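Local coordinates for protein NADP-dependent alcohol dehydrogenase (PDB 2OUI) that probably catalyses the NADP-dependent, reversible oxidation of alcohols to aldehydes or ketones as a zinc-binding tetrameric dehydrogenase, at residues D139-V152 / I309-R323. The protein carries 1 engineered substitution. Numbering follows the deposited sequence.
Sequences DIKPEDAVMLSDMV and ISTGKLDTSKLITHR. With ZN (zinc ion), chain E.
The guanidinium of Arg323 meets Glu143 obliquely, its NH1 4.0 Å from Glu143 CB; Ile320 CG2 lies over the centre of one face of the Arg323 guanidinium, and a water sits in plane at the edge of that group. That water donates to Asp144 OD1 (2.6 Å) and accepts a weak bond from Arg323 NH2, a weak water bridge between carboxylate and guanidinium. At the other end of the contact, Ser310 OG donates to Asp139 OD1 on its syn side, 15° out of the carboxylate plane. Between them Thr316 OG1 donates to Asp144 O at 2.9 Å, coming from the side and tilted 28° from the carbonyl plane; chi1 of 61° turns OG1 there and packs CG2 on Val152 CG2 (3.7 Å). Within the catalytic part of this zinc-containing alcohol dehydrogenase, 139-152 packs on the end of helix 298-310, closed by a Schellman motif at Gly312, and on the loop, with an Asx turn at Asp315, to strand 320-325, which runs parallel to strand 346-350. Leu148 CD2 and Ile309 CD1 meet tip to tip, whereas Ile140 crosses Ile309 at about a right angle. The folded chain of Met147 runs past Leu319 in the opposite direction, SD 3.9 Å from Leu319 CD1. Beyond this packing, Asp150 OD2 binds zinc at 1.9 Å, alongside Cys37 and His59.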
ATOM      1  N   ASP A 139      27.238  -3.676  21.358  1.00 27.20           N
ATOM      2  CA  ASP A 139      27.939  -4.535  20.396  1.00 27.75           C
ATOM      3  C   ASP A 139      28.192  -3.861  19.026  1.00 29.43           C
ATOM      4  O   ASP A 139      28.527  -4.544  18.036  1.00 30.96           O
ATOM      5  CB  ASP A 139      27.190  -5.876  20.241  1.00 26.39           C
ATOM      6  CG  ASP A 139      25.819  -5.729  19.558  1.00 31.15           C
ATOM      7  OD1 ASP A 139      25.259  -4.613  19.465  1.00 29.45           O
ATOM      8  OD2 ASP A 139      25.296  -6.759  19.095  1.00 37.89           O
ATOM      9  N   ILE A 140      28.030  -2.534  18.955  1.00 26.02           N
ATOM     10  CA  ILE A 140      28.321  -1.810  17.709  1.00 25.71           C
ATOM     11  C   ILE A 140      29.413  -0.764  17.945  1.00 24.85           C
ATOM     12  O   ILE A 140      29.301   0.057  18.853  1.00 25.00           O
ATOM     13  CB  ILE A 140      27.070  -1.136  17.084  1.00 24.80           C
ATOM     14  CG1 ILE A 140      25.939  -2.158  16.889  1.00 27.18           C
ATOM     15  CG2 ILE A 140      27.435  -0.488  15.745  1.00 24.91           C
ATOM     16  CD1 ILE A 140      24.696  -1.615  16.167  1.00 26.57           C
ATOM     17  N   LYS A 141      30.459  -0.798  17.120  1.00 24.90           N
ATOM     18  CA  LYS A 141      31.543   0.182  17.236  1.00 26.03           C
ATOM     19  C   LYS A 141      31.039   1.558  16.820  1.00 26.51           C
ATOM     20  O   LYS A 141      30.282   1.680  15.839  1.00 27.41           O
ATOM     21  CB  LYS A 141      32.734  -0.230  16.368  1.00 28.14           C
ATOM     22  CG  LYS A 141      33.401  -1.501  16.866  1.00 33.08           C
ATOM     23  CD  LYS A 141      33.915  -2.345  15.726  1.00 44.60           C
ATOM     24  CE  LYS A 141      35.389  -2.152  15.497  1.00 46.72           C
ATOM     25  NZ  LYS A 141      35.872  -3.253  14.629  1.00 51.92           N
ATOM     26  N   PRO A 142      31.442   2.602  17.548  1.00 25.95           N
ATOM     27  CA  PRO A 142      30.990   3.934  17.124  1.00 25.23           C
ATOM     28  C   PRO A 142      31.179   4.202  15.624  1.00 26.90           C
ATOM     29  O   PRO A 142      30.291   4.770  14.985  1.00 26.52           O
ATOM     30  CB  PRO A 142      31.842   4.884  17.976  1.00 26.99           C
ATOM     31  CG  PRO A 142      32.208   4.067  19.199  1.00 28.59           C
ATOM     32  CD  PRO A 142      32.284   2.632  18.765  1.00 25.57           C
ATOM     33  N   GLU A 143      32.310   3.779  15.065  1.00 27.15           N
ATOM     34  CA  GLU A 143      32.622   4.058  13.664  1.00 25.74           C
ATOM     35  C   GLU A 143      31.667   3.319  12.733  1.00 26.56           C
ATOM     36  O   GLU A 143      31.232   3.866  11.709  1.00 27.84           O
ATOM     37  CB  GLU A 143      34.074   3.692  13.353  1.00 27.75           C
ATOM     38  CG  GLU A 143      35.084   4.500  14.146  1.00 35.68           C
ATOM     39  CD  GLU A 143      35.548   3.840  15.465  1.00 45.55           C
ATOM     40  OE1 GLU A 143      34.786   3.049  16.081  1.00 38.68           O
ATOM     41  OE2 GLU A 143      36.691   4.146  15.895  1.00 44.75           O
ATOM     42  N   ASP A 144      31.297   2.094  13.093  1.00 24.87           N
ATOM     43  CA  ASP A 144      30.287   1.372  12.303  1.00 25.92           C
ATOM     44  C   ASP A 144      28.897   1.985  12.474  1.00 26.30           C
ATOM     45  O   ASP A 144      28.098   2.034  11.529  1.00 25.08           O
ATOM     46  CB  ASP A 144      30.248  -0.111  12.689  1.00 24.00           C
ATOM     47  CG  ASP A 144      31.501  -0.866  12.272  1.00 32.08           C
ATOM     48  OD1 ASP A 144      32.371  -0.286  11.575  1.00 32.11           O
ATOM     49  OD2 ASP A 144      31.606  -2.057  12.654  1.00 33.82           O
ATOM     50  N   ALA A 145      28.595   2.446  13.689  1.00 22.73           N
ATOM     51  CA  ALA A 145      27.271   3.013  13.959  1.00 22.61           C
ATOM     52  C   ALA A 145      27.037   4.354  13.263  1.00 23.50           C
ATOM     53  O   ALA A 145      25.884   4.690  12.957  1.00 23.74           O
ATOM     54  CB  ALA A 145      27.049   3.152  15.458  1.00 24.38           C
ATOM     55  N   VAL A 146      28.102   5.134  13.036  1.00 23.18           N
ATOM     56  CA  VAL A 146      27.932   6.458  12.408  1.00 25.49           C
ATOM     57  C   VAL A 146      27.447   6.339  10.953  1.00 25.08           C
ATOM     58  O   VAL A 146      26.875   7.292  10.380  1.00 24.09           O
ATOM     59  CB  VAL A 146      29.188   7.359  12.534  1.00 27.05           C
ATOM     60  CG1 VAL A 146      30.310   6.884  11.620  1.00 30.37           C
ATOM     61  CG2 VAL A 146      28.809   8.808  12.264  1.00 31.41           C
ATOM     62  N   MET A 147      27.653   5.158  10.367  1.00 23.96           N
ATOM     63  CA  MET A 147      27.126   4.876   9.019  1.00 23.58           C
ATOM     64  C   MET A 147      25.613   4.744   8.999  1.00 22.24           C
ATOM     65  O   MET A 147      24.999   4.878   7.938  1.00 24.67           O
ATOM     66  CB  MET A 147      27.748   3.593   8.455  1.00 21.96           C
ATOM     67  CG  MET A 147      29.275   3.621   8.324  1.00 24.08           C
ATOM     68  SD  MET A 147      29.896   4.872   7.184  1.00 28.98           S
ATOM     69  CE  MET A 147      30.437   6.161   8.282  1.00 35.13           C
ATOM     70  N   LEU A 148      25.015   4.466  10.156  1.00 25.01           N
ATOM     71  CA  LEU A 148      23.540   4.423  10.295  1.00 24.84           C
ATOM     72  C   LEU A 148      22.842   5.778  10.103  1.00 25.57           C
ATOM     73  O   LEU A 148      21.728   5.828   9.626  1.00 25.66           O
ATOM     74  CB  LEU A 148      23.143   3.825  11.660  1.00 24.43           C
ATOM     75  CG  LEU A 148      23.515   2.362  11.923  1.00 24.76           C
ATOM     76  CD1 LEU A 148      23.362   2.006  13.392  1.00 27.13           C
ATOM     77  CD2 LEU A 148      22.688   1.411  11.018  1.00 24.11           C
ATOM     78  N   SER A 149      23.509   6.876  10.464  1.00 23.96           N
ATOM     79  CA  SER A 149      22.893   8.199  10.576  1.00 23.28           C
ATOM     80  C   SER A 149      22.305   8.674   9.259  1.00 22.43           C
ATOM     81  O   SER A 149      21.256   9.309   9.247  1.00 21.93           O
ATOM     82  CB  SER A 149      23.966   9.223  10.992  1.00 24.11           C
ATOM     83  OG  SER A 149      24.517   8.859  12.248  1.00 24.96           O
ATOM     84  N   ASP A 150      23.001   8.330   8.176  1.00 21.32           N
ATOM     85  CA  ASP A 150      22.720   8.857   6.843  1.00 23.27           C
ATOM     86  C   ASP A 150      22.962   7.759   5.804  1.00 26.40           C
ATOM     87  O   ASP A 150      22.077   7.498   4.998  1.00 24.08           O
ATOM     88  CB  ASP A 150      23.596  10.094   6.605  1.00 22.98           C
ATOM     89  CG  ASP A 150      23.245  10.876   5.334  1.00 27.42           C
ATOM     90  OD1 ASP A 150      22.208  10.580   4.679  1.00 30.42           O
ATOM     91  OD2 ASP A 150      24.044  11.790   4.995  1.00 27.07           O
ATOM     92  N   MET A 151      24.111   7.081   5.827  1.00 24.24           N
ATOM     93  CA  MET A 151      24.424   6.177   4.693  1.00 23.02           C
ATOM     94  C   MET A 151      23.494   4.971   4.608  1.00 23.81           C
ATOM     95  O   MET A 151      22.884   4.726   3.569  1.00 23.87           O
ATOM     96  CB  MET A 151      25.880   5.725   4.692  1.00 24.18           C
ATOM     97  CG  MET A 151      26.901   6.889   4.628  1.00 23.44           C
ATOM     98  SD  MET A 151      26.790   7.830   3.085  1.00 26.37           S
ATOM     99  CE  MET A 151      25.685   9.183   3.493  1.00 25.09           C
ATOM    100  N   VAL A 152      23.367   4.236   5.703  1.00 22.73           N
ATOM    101  CA  VAL A 152      22.480   3.062   5.701  1.00 23.13           C
ATOM    102  C   VAL A 152      21.024   3.480   5.495  1.00 24.24           C
ATOM    103  O   VAL A 152      20.331   2.902   4.648  1.00 24.02           O
ATOM    104  CB  VAL A 152      22.576   2.285   6.977  1.00 23.25           C
ATOM    105  CG1 VAL A 152      21.574   1.132   6.937  1.00 23.26           C
ATOM    106  CG2 VAL A 152      24.024   1.774   7.166  1.00 20.26           C
ATOM    107  N   ILE A 309      22.832  -4.649  12.267  1.00 23.00           N
ATOM    108  CA  ILE A 309      24.250  -4.750  12.601  1.00 22.57           C
ATOM    109  C   ILE A 309      24.439  -5.708  13.780  1.00 22.86           C
ATOM    110  O   ILE A 309      25.258  -6.623  13.719  1.00 25.54           O
ATOM    111  CB  ILE A 309      24.899  -3.378  12.897  1.00 21.98           C
ATOM    112  CG1 ILE A 309      24.781  -2.437  11.684  1.00 19.08           C
ATOM    113  CG2 ILE A 309      26.381  -3.553  13.256  1.00 25.48           C
ATOM    114  CD1 ILE A 309      25.408  -1.050  11.933  1.00 24.88           C
ATOM    115  N   SER A 310      23.630  -5.537  14.820  1.00 20.60           N
ATOM    116  CA  SER A 310      23.745  -6.335  16.053  1.00 23.09           C
ATOM    117  C   SER A 310      23.493  -7.808  15.848  1.00 23.86           C
ATOM    118  O   SER A 310      24.077  -8.631  16.543  1.00 19.30           O
ATOM    119  CB  SER A 310      22.781  -5.808  17.115  1.00 24.12           C
ATOM    120  OG  SER A 310      23.164  -4.510  17.531  1.00 26.89           O
ATOM    121  N   THR A 311      22.624  -8.145  14.894  1.00 22.55           N
ATOM    122  CA  THR A 311      22.321  -9.542  14.592  1.00 24.34           C
ATOM    123  C   THR A 311      23.275 -10.154  13.555  1.00 24.04           C
ATOM    124  O   THR A 311      23.123 -11.323  13.203  1.00 24.44           O
ATOM    125  CB  THR A 311      20.854  -9.723  14.064  1.00 24.27           C
ATOM    126  OG1 THR A 311      20.648  -8.865  12.940  1.00 23.81           O
ATOM    127  CG2 THR A 311      19.819  -9.363  15.149  1.00 26.41           C
ATOM    128  N   GLY A 312      24.239  -9.375  13.058  1.00 23.04           N
ATOM    129  CA  GLY A 312      25.269  -9.900  12.142  1.00 22.16           C
ATOM    130  C   GLY A 312      24.814  -9.964  10.696  1.00 23.79           C
ATOM    131  O   GLY A 312      25.412 -10.662   9.871  1.00 25.49           O
ATOM    132  N   LYS A 313      23.748  -9.230  10.401  1.00 19.81           N
ATOM    133  CA  LYS A 313      23.110  -9.221   9.076  1.00 22.21           C
ATOM    134  C   LYS A 313      23.452  -8.005   8.215  1.00 23.94           C
ATOM    135  O   LYS A 313      22.996  -7.893   7.067  1.00 25.87           O
ATOM    136  CB  LYS A 313      21.593  -9.325   9.251  1.00 22.71           C
ATOM    137  CG  LYS A 313      21.182 -10.594   9.968  1.00 20.20           C
ATOM    138  CD  LYS A 313      19.681 -10.771   9.973  1.00 22.96           C
ATOM    139  CE  LYS A 313      19.347 -12.122  10.554  1.00 19.68           C
ATOM    140  NZ  LYS A 313      17.862 -12.390  10.475  1.00 21.92           N
ATOM    141  N   LEU A 314      24.235  -7.088   8.755  1.00 23.75           N
ATOM    142  CA  LEU A 314      24.710  -5.929   7.994  1.00 24.08           C
ATOM    143  C   LEU A 314      26.072  -5.504   8.524  1.00 26.43           C
ATOM    144  O   LEU A 314      26.214  -5.288   9.719  1.00 26.83           O
ATOM    145  CB  LEU A 314      23.742  -4.750   8.116  1.00 23.56           C
ATOM    146  CG  LEU A 314      24.135  -3.444   7.396  1.00 20.53           C
ATOM    147  CD1 LEU A 314      24.213  -3.633   5.861  1.00 27.28           C
ATOM    148  CD2 LEU A 314      23.155  -2.304   7.729  1.00 23.81           C
ATOM    149  N   ASP A 315      27.055  -5.386   7.630  1.00 25.28           N
ATOM    150  CA  ASP A 315      28.407  -4.987   8.001  1.00 27.14           C
ATOM    151  C   ASP A 315      28.709  -3.656   7.335  1.00 28.26           C
ATOM    152  O   ASP A 315      28.906  -3.593   6.115  1.00 30.97           O
ATOM    153  CB  ASP A 315      29.407  -6.078   7.591  1.00 26.51           C
ATOM    154  CG  ASP A 315      30.864  -5.660   7.786  1.00 32.25           C
ATOM    155  OD1 ASP A 315      31.120  -4.652   8.474  1.00 27.47           O
ATOM    156  OD2 ASP A 315      31.751  -6.345   7.241  1.00 36.63           O
ATOM    157  N   THR A 316      28.705  -2.590   8.129  1.00 24.93           N
ATOM    158  CA  THR A 316      28.924  -1.243   7.596  1.00 25.17           C
ATOM    159  C   THR A 316      30.409  -0.865   7.595  1.00 25.08           C
ATOM    160  O   THR A 316      30.774   0.202   7.098  1.00 23.76           O
ATOM    161  CB  THR A 316      28.164  -0.168   8.410  1.00 26.63           C
ATOM    162  OG1 THR A 316      28.621  -0.177   9.763  1.00 27.23           O
ATOM    163  CG2 THR A 316      26.681  -0.416   8.404  1.00 26.63           C
ATOM    164  N   SER A 317      31.253  -1.717   8.176  1.00 25.25           N
ATOM    165  CA  SER A 317      32.685  -1.412   8.239  1.00 27.17           C
ATOM    166  C   SER A 317      33.331  -1.337   6.857  1.00 25.65           C
ATOM    167  O   SER A 317      34.309  -0.611   6.680  1.00 25.74           O
ATOM    168  CB  SER A 317      33.438  -2.408   9.126  1.00 27.91           C
ATOM    169  OG  SER A 317      33.550  -3.674   8.483  1.00 30.18           O
ATOM    170  N   LYS A 318      32.788  -2.076   5.880  1.00 25.10           N
ATOM    171  CA  LYS A 318      33.319  -2.072   4.503  1.00 25.46           C
ATOM    172  C   LYS A 318      33.245  -0.693   3.850  1.00 25.16           C
ATOM    173  O   LYS A 318      33.886  -0.463   2.833  1.00 27.09           O
ATOM    174  CB  LYS A 318      32.545  -3.041   3.609  1.00 26.18           C
ATOM    175  CG  LYS A 318      32.682  -4.512   3.952  1.00 32.41           C
ATOM    176  CD  LYS A 318      31.748  -5.281   2.979  1.00 38.19           C
ATOM    177  CE  LYS A 318      31.031  -6.454   3.619  1.00 40.98           C
ATOM    178  NZ  LYS A 318      32.000  -7.560   3.843  1.00 49.25           N
ATOM    179  N   LEU A 319      32.422   0.200   4.403  1.00 23.05           N
ATOM    180  CA  LEU A 319      32.280   1.555   3.879  1.00 22.85           C
ATOM    181  C   LEU A 319      33.429   2.459   4.290  1.00 23.77           C
ATOM    182  O   LEU A 319      33.651   3.492   3.679  1.00 26.99           O
ATOM    183  CB  LEU A 319      30.982   2.201   4.383  1.00 21.53           C
ATOM    184  CG  LEU A 319      29.661   1.560   3.953  1.00 23.31           C
ATOM    185  CD1 LEU A 319      28.462   2.261   4.622  1.00 27.55           C
ATOM    186  CD2 LEU A 319      29.534   1.610   2.439  1.00 25.92           C
ATOM    187  N   ILE A 320      34.126   2.088   5.354  1.00 22.25           N
ATOM    188  CA  ILE A 320      35.116   2.985   5.968  1.00 23.29           C
ATOM    189  C   ILE A 320      36.480   2.793   5.315  1.00 24.09           C
ATOM    190  O   ILE A 320      37.129   1.740   5.465  1.00 24.72           O
ATOM    191  CB  ILE A 320      35.223   2.731   7.476  1.00 25.81           C
ATOM    192  CG1 ILE A 320      33.867   2.948   8.167  1.00 25.14           C
ATOM    193  CG2 ILE A 320      36.312   3.640   8.114  1.00 23.59           C
ATOM    194  CD1 ILE A 320      33.837   2.453   9.613  1.00 29.34           C
ATOM    195  N   THR A 321      36.946   3.823   4.625  1.00 23.10           N
ATOM    196  CA  THR A 321      38.232   3.731   3.926  1.00 22.67           C
ATOM    197  C   THR A 321      39.340   4.571   4.558  1.00 25.15           C
ATOM    198  O   THR A 321      40.510   4.327   4.319  1.00 24.53           O
ATOM    199  CB  THR A 321      38.099   4.158   2.466  1.00 24.46           C
ATOM    200  OG1 THR A 321      37.425   5.428   2.404  1.00 25.21           O
ATOM    201  CG2 THR A 321      37.292   3.105   1.686  1.00 24.46           C
ATOM    202  N   HIS A 322      38.956   5.577   5.330  1.00 23.80           N
ATOM    203  CA  HIS A 322      39.899   6.541   5.892  1.00 23.80           C
ATOM    204  C   HIS A 322      39.489   6.791   7.331  1.00 23.97           C
ATOM    205  O   HIS A 322      38.314   7.041   7.604  1.00 24.51           O
ATOM    206  CB  HIS A 322      39.815   7.864   5.140  1.00 21.55           C
ATOM    207  CG  HIS A 322      40.316   7.805   3.732  1.00 22.69           C
ATOM    208  ND1 HIS A 322      39.577   7.261   2.701  1.00 25.15           N
ATOM    209  CD2 HIS A 322      41.467   8.249   3.179  1.00 25.75           C
ATOM    210  CE1 HIS A 322      40.264   7.358   1.576  1.00 30.15           C
ATOM    211  NE2 HIS A 322      41.417   7.948   1.840  1.00 28.05           N
ATOM    212  N   ARG A 323      40.455   6.743   8.244  1.00 23.43           N
ATOM    213  CA  ARG A 323      40.194   6.942   9.664  1.00 25.20           C
ATOM    214  C   ARG A 323      41.083   8.051  10.228  1.00 24.15           C
ATOM    215  O   ARG A 323      42.305   8.029  10.019  1.00 23.72           O
ATOM    216  CB  ARG A 323      40.437   5.639  10.432  1.00 26.50           C
ATOM    217  CG  ARG A 323      39.449   4.525  10.093  1.00 26.71           C
ATOM    218  CD  ARG A 323      39.841   3.203  10.754  1.00 30.47           C
ATOM    219  NE  ARG A 323      39.122   2.064  10.167  1.00 38.84           N
ATOM    220  CZ  ARG A 323      37.973   1.580  10.632  1.00 42.59           C
ATOM    221  NH1 ARG A 323      37.383   2.133  11.698  1.00 46.97           N
ATOM    222  NH2 ARG A 323      37.397   0.546  10.026  1.00 40.46           N
TER
HETATM  223 ZN    ZN E 361      24.446  13.314   4.005  1.00 19.45          ZN
HETATM  224  O   HOH W   1      29.544  -3.360  10.973  1.00 26.10           O
HETATM  225  O   HOH W   2      34.916  -0.810  11.830  1.00 38.72           O